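ABC-type transport system, sugar-family extracellular solute-binding protein (Peptoclostridium difficile 630, PDB 6HNI) binds tyrosine as the substrate-binding lipoprotein of an ABC transporter, probably delivering it for uptake, and also has adhesive properties. Local coordinates at residues K24-Q30 / K85-I91; K143-L147 / L251-G255; T232-P237 / I297-M303; S243-E247 / I291-E295. The protein carries 1 engineered substitution. The contacts are given in a common frame with arbitrary orientation. Where two conformers were deposited one is given. Residues are numbered along the deposited sequence.

Contact 1. Residues K24-Q30 / K85-I91; sequences KKIGITQ and KDLIFAI
Neighbouring parallel strands of a Rossmann-like alpha/beta lobe, 24-30 and 87-91 approach to 4.7 Å between axes, 16° apart in direction. Phi is about -100 to -120° and psi 112 to 134° through most of both (Leu87 -158/141); Ile26 pairs with Leu87, stepwise to Gln30 with Ile91. Hydrogen bonds zigzag between backbones: Gly27 N to Leu87 O (3.0 Å), Phe89 N to Gly27 O and Thr29 N to Phe89 O (both 2.8 Å), Ile91 N to Thr29 O (2.9 Å). At the N-terminal end of the pair, Asp86 N bonds Lys25 O and Lys25 N bonds Asp86 OD2, both at 2.8 Å. Helix 35-50 covers the face where Ile28 CG2 meets Phe89 CD2 (3.8 Å) and Ile91 CD1 (3.9 Å), helix 70-82 that where Thr29 CG2 meets Ala90 CB (3.8 Å). Lys85 (m,m,t,t) lies across Gly27, CD 4.0 Å from Gly27 N, en route to a salt bridge with Asp62 of strand 59-65. The chemistry is regular backbone bonding between buried, largely apolar strands, with one carboxylate added where pairing starts.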
loop_
_atom_site.group_PDB
_atom_site.type_symbol
_atom_site.label_atom_id
_atom_site.label_comp_id
_atom_site.label_asym_id
_atom_site.label_seq_id
_atom_site.Cartn_x
_atom_site.Cartn_y
_atom_site.Cartn_z
ATOM N N LYS A 24 14.454 -7.917 -23.466
ATOM C CA LYS A 24 13.263 -8.319 -22.739
ATOM C C LYS A 24 12.400 -7.078 -22.528
ATOM O O LYS A 24 12.904 -6.012 -22.161
ATOM C CB LYS A 24 13.656 -8.978 -21.389
ATOM C CG LYS A 24 14.411 -10.335 -21.486
ATOM C CD LYS A 24 13.490 -11.406 -22.021
ATOM C CE LYS A 24 14.181 -12.662 -22.460
ATOM N NZ LYS A 24 14.587 -13.529 -21.362
ATOM N N LYS A 25 11.109 -7.243 -22.805
ATOM C CA LYS A 25 10.139 -6.136 -22.690
ATOM C C LYS A 25 9.279 -6.318 -21.434
ATOM O O LYS A 25 8.631 -7.338 -21.254
ATOM C CB LYS A 25 9.272 -6.057 -23.952
ATOM C CG LYS A 25 10.173 -5.890 -25.195
ATOM C CD LYS A 25 9.514 -5.855 -26.556
ATOM C CE LYS A 25 10.596 -5.827 -27.653
ATOM N NZ LYS A 25 11.331 -7.122 -27.761
ATOM N N ILE A 26 9.418 -5.335 -20.568
ATOM C CA ILE A 26 8.757 -5.349 -19.266
ATOM C C ILE A 26 7.711 -4.242 -19.304
ATOM O O ILE A 26 7.983 -3.129 -19.636
ATOM C CB ILE A 26 9.755 -5.092 -18.118
ATOM C CG1 ILE A 26 10.897 -6.139 -18.121
ATOM C CG2 ILE A 26 9.000 -4.976 -16.792
ATOM C CD1 ILE A 26 11.928 -5.823 -17.066
ATOM N N GLY A 27 6.497 -4.602 -18.898
ATOM C CA GLY A 27 5.430 -3.599 -18.659
ATOM C C GLY A 27 5.260 -3.365 -17.173
ATOM O O GLY A 27 5.164 -4.346 -16.425
ATOM N N ILE A 28 5.262 -2.079 -16.780
ATOM C CA ILE A 28 4.978 -1.739 -15.377
ATOM C C ILE A 28 3.610 -1.029 -15.377
ATOM O O ILE A 28 3.428 -0.083 -16.084
ATOM C CB ILE A 28 6.018 -0.803 -14.785
ATOM C CG1 ILE A 28 7.456 -1.401 -14.858
ATOM C CG2 ILE A 28 5.627 -0.455 -13.342
ATOM C CD1 ILE A 28 8.527 -0.591 -14.181
ATOM N N THR A 29 2.721 -1.615 -14.591
ATOM C CA THR A 29 1.334 -1.042 -14.447
ATOM C C THR A 29 1.175 -0.615 -13.001
ATOM O O THR A 29 1.207 -1.414 -12.086
ATOM C CB THR A 29 0.287 -2.039 -14.944
ATOM O OG1 THR A 29 -1.040 -1.461 -14.659
ATOM C CG2 THR A 29 0.304 -3.382 -14.315
ATOM N N GLN A 30 1.025 0.700 -12.835
ATOM C CA GLN A 30 0.897 1.300 -11.509
ATOM C C GLN A 30 -0.471 2.026 -11.399
ATOM O O GLN A 30 -0.843 2.745 -12.299
ATOM C CB GLN A 30 2.021 2.302 -11.283
ATOM C CG GLN A 30 2.076 2.901 -9.898
ATOM C CD GLN A 30 3.255 3.827 -9.654
ATOM O OE1 GLN A 30 4.382 3.558 -10.140
ATOM N NE2 GLN A 30 3.069 4.863 -8.840
ATOM N N LYS A 85 4.423 -8.730 -23.806
ATOM C CA LYS A 85 5.479 -8.424 -22.874
ATOM C C LYS A 85 6.068 -9.730 -22.324
ATOM O O LYS A 85 5.385 -10.746 -22.188
ATOM C CB LYS A 85 4.961 -7.632 -21.687
ATOM C CG LYS A 85 4.454 -6.233 -22.000
ATOM C CD LYS A 85 5.436 -5.332 -22.722
ATOM C CE LYS A 85 4.874 -3.940 -22.839
ATOM N NZ LYS A 85 5.711 -3.068 -23.668
ATOM N N ASP A 86 7.352 -9.687 -22.006
ATOM C CA ASP A 86 7.987 -10.821 -21.347
ATOM C C ASP A 86 7.681 -10.956 -19.856
ATOM O O ASP A 86 7.710 -12.039 -19.296
ATOM C CB ASP A 86 9.505 -10.711 -21.567
ATOM C CG ASP A 86 9.902 -10.800 -23.040
ATOM O OD1 ASP A 86 9.724 -11.908 -23.545
ATOM O OD2 ASP A 86 10.296 -9.745 -23.638
ATOM N N LEU A 87 7.335 -9.818 -19.244
ATOM C CA LEU A 87 7.072 -9.744 -17.807
ATOM C C LEU A 87 6.217 -8.504 -17.585
ATOM O O LEU A 87 6.451 -7.462 -18.160
ATOM C CB LEU A 87 8.393 -9.593 -17.037
ATOM C CG LEU A 87 8.301 -9.256 -15.539
ATOM C CD1 LEU A 87 7.736 -10.423 -14.812
ATOM C CD2 LEU A 87 9.694 -8.932 -14.988
ATOM N N ILE A 88 5.249 -8.666 -16.671
ATOM C CA ILE A 88 4.441 -7.522 -16.167
ATOM C C ILE A 88 4.688 -7.322 -14.680
ATOM O O ILE A 88 4.667 -8.290 -13.941
ATOM C CB ILE A 88 2.965 -7.803 -16.418
ATOM C CG1 ILE A 88 2.665 -7.812 -17.907
ATOM C CG2 ILE A 88 2.090 -6.705 -15.732
ATOM C CD1 ILE A 88 1.315 -8.396 -18.270
ATOM N N PHE A 89 5.057 -6.115 -14.321
ATOM C CA PHE A 89 5.214 -5.741 -12.916
ATOM C C PHE A 89 3.985 -4.856 -12.567
ATOM O O PHE A 89 3.794 -3.803 -13.146
ATOM C CB PHE A 89 6.508 -4.946 -12.756
ATOM C CG PHE A 89 6.761 -4.356 -11.384
ATOM C CD1 PHE A 89 6.480 -5.058 -10.210
ATOM C CD2 PHE A 89 7.326 -3.112 -11.284
ATOM C CE1 PHE A 89 6.708 -4.437 -8.957
ATOM C CE2 PHE A 89 7.578 -2.519 -10.055
ATOM C CZ PHE A 89 7.281 -3.225 -8.907
ATOM N N ALA A 90 3.224 -5.389 -11.610
ATOM C CA ALA A 90 1.920 -4.720 -11.211
ATOM C C ALA A 90 2.040 -4.211 -9.773
ATOM O O ALA A 90 2.356 -4.956 -8.835
ATOM C CB ALA A 90 0.755 -5.705 -11.371
ATOM N N ILE A 91 1.697 -2.917 -9.619
ATOM C CA ILE A 91 1.874 -2.223 -8.379
ATOM C C ILE A 91 0.466 -1.840 -7.899
ATOM O O ILE A 91 -0.146 -0.961 -8.496
ATOM C CB ILE A 91 2.745 -0.961 -8.546
ATOM C CG1 ILE A 91 4.145 -1.325 -9.129
ATOM C CG2 ILE A 91 2.869 -0.183 -7.258
ATOM C CD1 ILE A 91 4.877 -0.077 -9.526
#

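Contact 2. Residues K143-L147 / L251-G255; sequences KGLEL and LACQG
Lys143 to Leu145 are helical, and Leu147 N bonds back to Gly144 O at 3.0 Å, so the backbone keeps a tight turn through Glu146 (phi/psi -52/-32) and Leu147 (-73/-16). Opposite it, residues 252-255 form a strand, extended at Ala252 (-159/160) and Cys253 (-150/164), then bending at Gln254, where psi falls to 88°. The CA-to-CB bonds of Lys143, Glu146 and Leu147 point toward the strand, while those of Ala252 and Gln254 point back and that of Cys253 points away.

Leu147, in the m,t rotamer, lays its CD1 over the strand, 4.0 Å from Ala252 CB, 3.6 Å from Cys253 C and 3.9 Å from Gln254 N. Gln254 has the most surface covered: with chi1 and chi2 both t, its extended side chain rises beside the helical turn and ends between Lys143 and Glu146.

This is a helical turn packed on strand 252-255, which is antiparallel to strand 290-294 and also bonds through Leu251 and Ala252 to Val238 and Ala240. Leu147 and Gln254 touch Ile291 of strand 290-294, Leu145 turns to helix 167-183, and Cys253 meets helix 243-247 on the other face.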
loop_
_atom_site.group_PDB
_atom_site.type_symbol
_atom_site.label_atom_id
_atom_site.label_comp_id
_atom_site.label_asym_id
_atom_site.label_seq_id
_atom_site.Cartn_x
_atom_site.Cartn_y
_atom_site.Cartn_z
ATOM N N LYS A 143 0.586 -3.197 14.659
ATOM C CA LYS A 143 1.739 -2.300 14.588
ATOM C C LYS A 143 1.348 -0.840 14.711
ATOM O O LYS A 143 1.977 -0.077 15.394
ATOM C CB LYS A 143 2.524 -2.526 13.286
ATOM C CG LYS A 143 3.193 -3.904 13.229
ATOM C CD LYS A 143 4.373 -4.015 14.177
ATOM C CE LYS A 143 5.130 -5.333 13.963
ATOM N NZ LYS A 143 6.247 -5.402 14.938
ATOM N N GLY A 144 0.326 -0.452 13.991
ATOM C CA GLY A 144 -0.171 0.908 14.132
ATOM C C GLY A 144 -0.884 1.163 15.447
ATOM O O GLY A 144 -0.693 2.215 16.071
ATOM N N LEU A 145 -1.675 0.200 15.902
ATOM C CA LEU A 145 -2.449 0.388 17.123
ATOM C C LEU A 145 -1.577 0.432 18.390
ATOM O O LEU A 145 -1.972 1.037 19.373
ATOM C CB LEU A 145 -3.596 -0.626 17.174
ATOM C CG LEU A 145 -4.607 -0.447 16.020
ATOM C CD1 LEU A 145 -5.705 -1.487 16.090
ATOM C CD2 LEU A 145 -5.183 0.946 15.884
ATOM N N GLU A 146 -0.384 -0.150 18.339
ATOM C CA GLU A 146 0.692 0.021 19.368
ATOM C C GLU A 146 0.986 1.480 19.658
ATOM O O GLU A 146 1.334 1.844 20.782
ATOM C CB GLU A 146 2.049 -0.672 18.920
ATOM C CG GLU A 146 2.127 -2.158 19.183
ATOM C CD GLU A 146 3.353 -2.862 18.578
ATOM O OE1 GLU A 146 4.450 -2.236 18.450
ATOM O OE2 GLU A 146 3.219 -4.060 18.237
ATOM N N LEU A 147 0.839 2.320 18.641
ATOM C CA LEU A 147 1.140 3.722 18.770
ATOM C C LEU A 147 0.116 4.505 19.580
ATOM O O LEU A 147 0.402 5.608 20.005
ATOM C CB LEU A 147 1.338 4.348 17.395
ATOM C CG LEU A 147 2.447 3.698 16.516
ATOM C CD1 LEU A 147 2.465 4.495 15.236
ATOM C CD2 LEU A 147 3.792 3.674 17.240
ATOM N N LEU A 251 -0.441 11.597 11.360
ATOM C CA LEU A 251 0.463 11.813 12.469
ATOM C C LEU A 251 1.624 10.824 12.525
ATOM O O LEU A 251 2.776 11.240 12.708
ATOM C CB LEU A 251 -0.263 11.761 13.812
ATOM C CG LEU A 251 0.561 11.857 15.077
ATOM C CD1 LEU A 251 1.302 13.172 15.116
ATOM C CD2 LEU A 251 -0.315 11.680 16.319
ATOM N N ALA A 252 1.313 9.538 12.425
ATOM C CA ALA A 252 2.337 8.516 12.693
ATOM C C ALA A 252 2.015 7.186 12.084
ATOM O O ALA A 252 0.857 6.889 11.764
ATOM C CB ALA A 252 2.536 8.337 14.176
ATOM N N CYS A 253 3.067 6.366 11.923
ATOM C CA CYS A 253 2.945 4.987 11.473
ATOM C C CYS A 253 4.067 4.139 12.055
ATOM O O CYS A 253 5.068 4.676 12.541
ATOM C CB CYS A 253 3.000 4.934 9.953
ATOM S SG CYS A 253 4.665 5.218 9.298
ATOM N N GLN A 254 3.882 2.820 11.988
ATOM C CA GLN A 254 4.936 1.873 12.280
ATOM C C GLN A 254 4.808 0.843 11.147
ATOM O O GLN A 254 4.068 -0.150 11.241
ATOM C CB GLN A 254 4.769 1.218 13.656
ATOM C CG GLN A 254 5.897 0.263 13.991
ATOM C CD GLN A 254 5.834 -0.247 15.407
ATOM O OE1 GLN A 254 4.738 -0.268 16.068
ATOM N NE2 GLN A 254 6.948 -0.622 15.897
ATOM N N GLY A 255 5.495 1.146 10.044
ATOM C CA GLY A 255 5.286 0.443 8.795
ATOM C C GLY A 255 6.540 0.032 8.051
ATOM O O GLY A 255 7.630 0.352 8.484
#

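Contact 3. Residues T232-P237 / I297-M303; sequences TENKIP and ILKALGM
Leu301, Thr232 and Lys235 carry most of the surface buried where two helix ends meet. The contact joins the end of helix 224-233, just before strand 238-240 of the four-stranded parallel sheet, to that of helix 295-300, which follows strand 290-294 of the mixed sheet. Both finish in a Schellman motif, with positive phi at Lys235 (61/33) and Gly302 (74/26); Lys235 N returns to Thr232 O at 3.0 Å, Met303 N to Leu298 O at 3.0 Å and Gly302 N to Lys299 O at 2.9 Å. Across the gap the CA atoms of Lys235 and Leu301 lie 5.9 Å apart.

Leu301, rotamer m,t, is the central residue. Its CD2 sits 3.7 Å from Lys235 CA and 4.2 Å from both Thr232 O and Ile236 N, while its CD1 is 4.2 Å from Pro237 CA. Thr232 (chi1 m) points toward the other helix: CG2 touches Ala300 CB at 3.8 Å and OG1 lies 3.9 Å from Ile297 CD1, the hydroxyl being hydrogen-bonded to Ser228 O of its own helix. Lys235, m at chi1 and chi2, extends past the helix end until NZ is 3.6 Å from Ala300 O. Pro237 CG meets Met303 CE at 4.2 Å.

No hydrogen bond links the two segments; each helix end keeps its own Schellman hydrogen bonds. The chemistry therefore implies union by van der Waals contact, chiefly through one leucine seated against the chain as it leaves the other helix, from Thr232 to Pro237.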
loop_
_atom_site.group_PDB
_atom_site.type_symbol
_atom_site.label_atom_id
_atom_site.label_comp_id
_atom_site.label_asym_id
_atom_site.label_seq_id
_atom_site.Cartn_x
_atom_site.Cartn_y
_atom_site.Cartn_z
ATOM N N THR A 232 -6.925 17.231 11.571
ATOM C CA THR A 232 -6.022 17.986 12.405
ATOM C C THR A 232 -6.733 19.228 12.957
ATOM O O THR A 232 -6.520 19.603 14.109
ATOM C CB THR A 232 -4.722 18.346 11.650
ATOM O OG1 THR A 232 -4.155 17.139 11.149
ATOM C CG2 THR A 232 -3.708 18.989 12.564
ATOM N N GLU A 233 -7.570 19.857 12.142
ATOM C CA GLU A 233 -8.406 20.998 12.596
ATOM C C GLU A 233 -9.337 20.637 13.763
ATOM O O GLU A 233 -9.570 21.445 14.644
ATOM C CB GLU A 233 -9.222 21.580 11.426
ATOM C CG GLU A 233 -8.396 22.530 10.582
ATOM C CD GLU A 233 -9.159 23.355 9.559
ATOM O OE1 GLU A 233 -10.402 23.259 9.482
ATOM O OE2 GLU A 233 -8.483 24.114 8.820
ATOM N N ASN A 234 -9.774 19.369 13.737
ATOM C CA ASN A 234 -10.624 18.729 14.739
ATOM C C ASN A 234 -9.876 17.989 15.854
ATOM O O ASN A 234 -10.481 17.330 16.693
ATOM C CB ASN A 234 -11.701 17.904 14.026
ATOM C CG ASN A 234 -12.724 18.807 13.332
ATOM O OD1 ASN A 234 -13.513 19.446 14.011
ATOM N ND2 ASN A 234 -12.658 18.939 12.012
ATOM N N LYS A 235 -8.526 18.104 15.850
ATOM C CA LYS A 235 -7.655 17.538 16.894
ATOM C C LYS A 235 -7.764 16.007 16.995
ATOM O O LYS A 235 -7.605 15.440 18.060
ATOM C CB LYS A 235 -7.898 18.211 18.273
ATOM C CG LYS A 235 -7.811 19.716 18.251
ATOM C CD LYS A 235 -6.453 20.268 17.892
ATOM C CE LYS A 235 -6.584 21.774 17.702
ATOM N NZ LYS A 235 -5.388 22.481 18.210
ATOM N N ILE A 236 -8.008 15.354 15.852
ATOM C CA ILE A 236 -8.083 13.885 15.758
ATOM C C ILE A 236 -6.729 13.366 15.273
ATOM O O ILE A 236 -6.340 13.693 14.145
ATOM C CB ILE A 236 -9.194 13.413 14.774
ATOM C CG1 ILE A 236 -10.593 13.954 15.180
ATOM C CG2 ILE A 236 -9.280 11.880 14.703
ATOM C CD1 ILE A 236 -11.667 13.681 14.137
ATOM N N PRO A 237 -6.025 12.565 16.118
ATOM C CA PRO A 237 -4.779 11.895 15.621
ATOM C C PRO A 237 -5.133 10.870 14.564
ATOM O O PRO A 237 -6.102 10.108 14.683
ATOM C CB PRO A 237 -4.201 11.239 16.869
ATOM C CG PRO A 237 -5.026 11.698 18.035
ATOM C CD PRO A 237 -6.310 12.249 17.535
ATOM N N ILE A 297 2.523 17.869 12.116
ATOM C CA ILE A 297 1.208 17.425 12.632
ATOM C C ILE A 297 1.259 17.246 14.148
ATOM O O ILE A 297 0.338 17.666 14.834
ATOM C CB ILE A 297 0.734 16.117 11.929
ATOM C CG1 ILE A 297 0.555 16.329 10.429
ATOM C CG2 ILE A 297 -0.567 15.591 12.499
ATOM C CD1 ILE A 297 -0.430 17.400 10.012
ATOM N N LEU A 298 2.353 16.685 14.669
ATOM C CA LEU A 298 2.559 16.526 16.104
ATOM C C LEU A 298 2.422 17.879 16.821
ATOM O O LEU A 298 1.722 17.989 17.820
ATOM C CB LEU A 298 3.932 15.968 16.406
ATOM C CG LEU A 298 4.239 15.578 17.849
ATOM C CD1 LEU A 298 3.500 14.327 18.264
ATOM C CD2 LEU A 298 5.724 15.369 17.988
ATOM N N LYS A 299 3.101 18.893 16.281
ATOM C CA LYS A 299 3.074 20.224 16.846
ATOM C C LYS A 299 1.681 20.847 16.705
ATOM O O LYS A 299 1.186 21.474 17.650
ATOM C CB LYS A 299 4.134 21.121 16.192
ATOM C CG LYS A 299 4.147 22.538 16.758
ATOM C CD LYS A 299 5.219 23.378 16.098
ATOM C CE LYS A 299 4.966 24.850 16.362
ATOM N NZ LYS A 299 5.997 25.680 15.690
ATOM N N ALA A 300 1.038 20.687 15.557
ATOM C CA ALA A 300 -0.327 21.210 15.363
ATOM C C ALA A 300 -1.328 20.623 16.362
ATOM O O ALA A 300 -2.289 21.304 16.753
ATOM C CB ALA A 300 -0.807 20.972 13.943
ATOM N N LEU A 301 -1.118 19.375 16.791
ATOM C CA LEU A 301 -1.982 18.728 17.806
ATOM C C LEU A 301 -1.616 19.101 19.256
ATOM O O LEU A 301 -2.251 18.626 20.196
ATOM C CB LEU A 301 -1.956 17.201 17.625
ATOM C CG LEU A 301 -2.554 16.690 16.298
ATOM C CD1 LEU A 301 -2.334 15.219 16.192
ATOM C CD2 LEU A 301 -4.066 16.900 16.206
ATOM N N GLY A 302 -0.566 19.900 19.414
ATOM C CA GLY A 302 -0.063 20.338 20.697
ATOM C C GLY A 302 0.663 19.249 21.452
ATOM O O GLY A 302 0.717 19.300 22.675
ATOM N N MET A 303 1.214 18.266 20.746
ATOM C CA MET A 303 1.906 17.164 21.397
ATOM C C MET A 303 3.415 17.376 21.486
ATOM O O MET A 303 4.024 18.068 20.653
ATOM C CB MET A 303 1.598 15.875 20.648
ATOM C CG MET A 303 0.122 15.479 20.702
ATOM S SD MET A 303 -0.097 14.003 19.667
ATOM C CE MET A 303 -1.847 13.736 19.878
#

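Contact 4. Residues S243-E247 / I291-E295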
loop_
_atom_site.group_PDB
_atom_site.type_symbol
_atom_site.label_atom_id
_atom_site.label_comp_id
_atom_site.label_asym_id
_atom_site.label_seq_id
_atom_site.Cartn_x
_atom_site.Cartn_y
_atom_site.Cartn_z
ATOM N N SER A 243 4.211 4.895 5.858
ATOM C CA SER A 243 4.708 6.241 5.994
ATOM C C SER A 243 4.250 7.225 4.920
ATOM O O SER A 243 4.339 8.421 5.148
ATOM C CB SER A 243 6.210 6.268 6.145
ATOM O OG SER A 243 6.884 5.920 4.948
ATOM N N GLY A 244 3.772 6.752 3.763
ATOM C CA GLY A 244 3.318 7.661 2.726
ATOM C C GLY A 244 2.267 8.639 3.266
ATOM O O GLY A 244 2.383 9.858 3.110
ATOM N N PRO A 245 1.220 8.114 3.905
ATOM C CA PRO A 245 0.219 9.075 4.442
ATOM C C PRO A 245 0.781 9.986 5.509
ATOM O O PRO A 245 0.279 11.086 5.679
ATOM C CB PRO A 245 -0.840 8.129 5.007
ATOM C CG PRO A 245 -0.793 6.928 4.101
ATOM C CD PRO A 245 0.677 6.760 3.808
ATOM N N VAL A 246 1.781 9.550 6.268
ATOM C CA VAL A 246 2.438 10.403 7.250
ATOM C C VAL A 246 3.127 11.576 6.570
ATOM O O VAL A 246 2.968 12.729 6.997
ATOM C CB VAL A 246 3.363 9.601 8.187
ATOM C CG1 VAL A 246 4.116 10.478 9.175
ATOM C CG2 VAL A 246 2.597 8.492 8.882
ATOM N N GLU A 247 3.849 11.295 5.475
ATOM C CA GLU A 247 4.450 12.361 4.679
ATOM C C GLU A 247 3.394 13.336 4.150
ATOM O O GLU A 247 3.668 14.538 4.017
ATOM C CB GLU A 247 5.257 11.815 3.480
ATOM C CG GLU A 247 6.432 10.916 3.844
ATOM C CD GLU A 247 7.131 10.317 2.624
ATOM O OE1 GLU A 247 6.580 10.328 1.487
ATOM O OE2 GLU A 247 8.255 9.822 2.815
ATOM N N ILE A 291 9.110 3.344 13.024
ATOM C CA ILE A 291 8.147 4.357 13.463
ATOM C C ILE A 291 8.555 5.712 12.881
ATOM O O ILE A 291 9.699 6.177 13.063
ATOM C CB ILE A 291 8.042 4.461 15.002
ATOM C CG1 ILE A 291 7.665 3.135 15.635
ATOM C CG2 ILE A 291 7.013 5.557 15.434
ATOM C CD1 ILE A 291 7.825 3.093 17.132
ATOM N N ILE A 292 7.621 6.326 12.141
ATOM C CA ILE A 292 7.829 7.616 11.504
ATOM C C ILE A 292 6.619 8.501 11.900
ATOM O O ILE A 292 5.449 8.080 11.856
ATOM C CB ILE A 292 7.980 7.485 9.959
ATOM C CG1 ILE A 292 9.272 6.693 9.627
ATOM C CG2 ILE A 292 7.989 8.858 9.302
ATOM C CD1 ILE A 292 9.473 6.398 8.148
ATOM N N VAL A 293 6.956 9.724 12.311
ATOM C CA VAL A 293 6.007 10.692 12.820
ATOM C C VAL A 293 6.194 12.000 12.042
ATOM O O VAL A 293 7.302 12.406 11.743
ATOM C CB VAL A 293 6.241 10.931 14.315
ATOM C CG1 VAL A 293 5.427 12.125 14.829
ATOM C CG2 VAL A 293 5.931 9.679 15.103
ATOM N N ASN A 294 5.086 12.662 11.729
ATOM C CA ASN A 294 5.101 13.923 11.062
ATOM C C ASN A 294 5.191 14.938 12.166
ATOM O O ASN A 294 4.209 15.183 12.897
ATOM C CB ASN A 294 3.874 14.086 10.147
ATOM C CG ASN A 294 3.867 15.412 9.389
ATOM O OD1 ASN A 294 4.145 16.458 9.962
ATOM N ND2 ASN A 294 3.558 15.365 8.088
ATOM N N GLU A 295 6.348 15.591 12.301
ATOM C CA GLU A 295 6.559 16.552 13.396
ATOM C C GLU A 295 5.692 17.805 13.278
ATOM O O GLU A 295 5.451 18.474 14.268
ATOM C CB GLU A 295 8.046 16.945 13.543
ATOM C CG GLU A 295 8.663 17.758 12.412
ATOM C CD GLU A 295 10.077 18.256 12.755
ATOM O OE1 GLU A 295 10.270 19.473 12.945
ATOM O OE2 GLU A 295 11.012 17.436 12.846
#
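A short helix lies here against one face of a strand: helix 243-247 packs on residues 291-294 of the three-stranded mixed sheet, beside the tyrosine pocket. The helix and strand axes come within 8.0 Å and run in nearly the same direction, 18° apart. Val246 has the most surface covered. Its CG1 stands 3.8 Å from Ile292 O, 4.2 Å from Ile292 CG2 and 3.7 Å from Asn294 CB, so the valine side chain settles over the strand where it nears its end. One turn earlier, Ser243 CB touches Ile292 CD1 at 3.8 Å. The CA-to-CB bonds of Ile292 and Asn294 point toward the helix and that of Val293 away, as expected for successive residues of a strand.

In this closed, tyrosine-bound form of a two-lobed periplasmic-binding-protein fold, the helix also faces the ligand, for Pro245 touches the bound tyrosine.

Polar chemistry is concentrated in Asn294, which is an N-cap residue: its OD1 accepts from Ile297 N at the start of helix 295-300. The same side chain uses ND2 to donate to Val246 O at 2.9 Å, nearly linear at 174°, and also meets Thr316 OG1. One amide thus joins the start of one helix to the backbone of another. Cys253 of strand 252-255 packs against Ser243 and Val246, next to the surface that Ile292 offers them.

In the fold
Contact 1 comes first along the chain and stands apart, in the five-stranded parallel sheet of one lobe; its centre is 30 to 41 Å from the other three, which cluster in the other lobe, across the chain's centre. Contacts 2 and 4, with centres 9 Å apart, share a mixed sheet, since strands 252-255 and 290-294 are neighbours in it. Contact 3, whose centre is 16 Å from that of contact 2, closes a loop within which contact 4 is nested, and Leu251 packs on its Pro237 and Leu301. The segments of contact 2 alternate with those of contacts 3 and 4. Tyrosine lies between the lobes, about 7 Å from the side chain of Ile91 and touching Pro245, consistent with closure around a ligand.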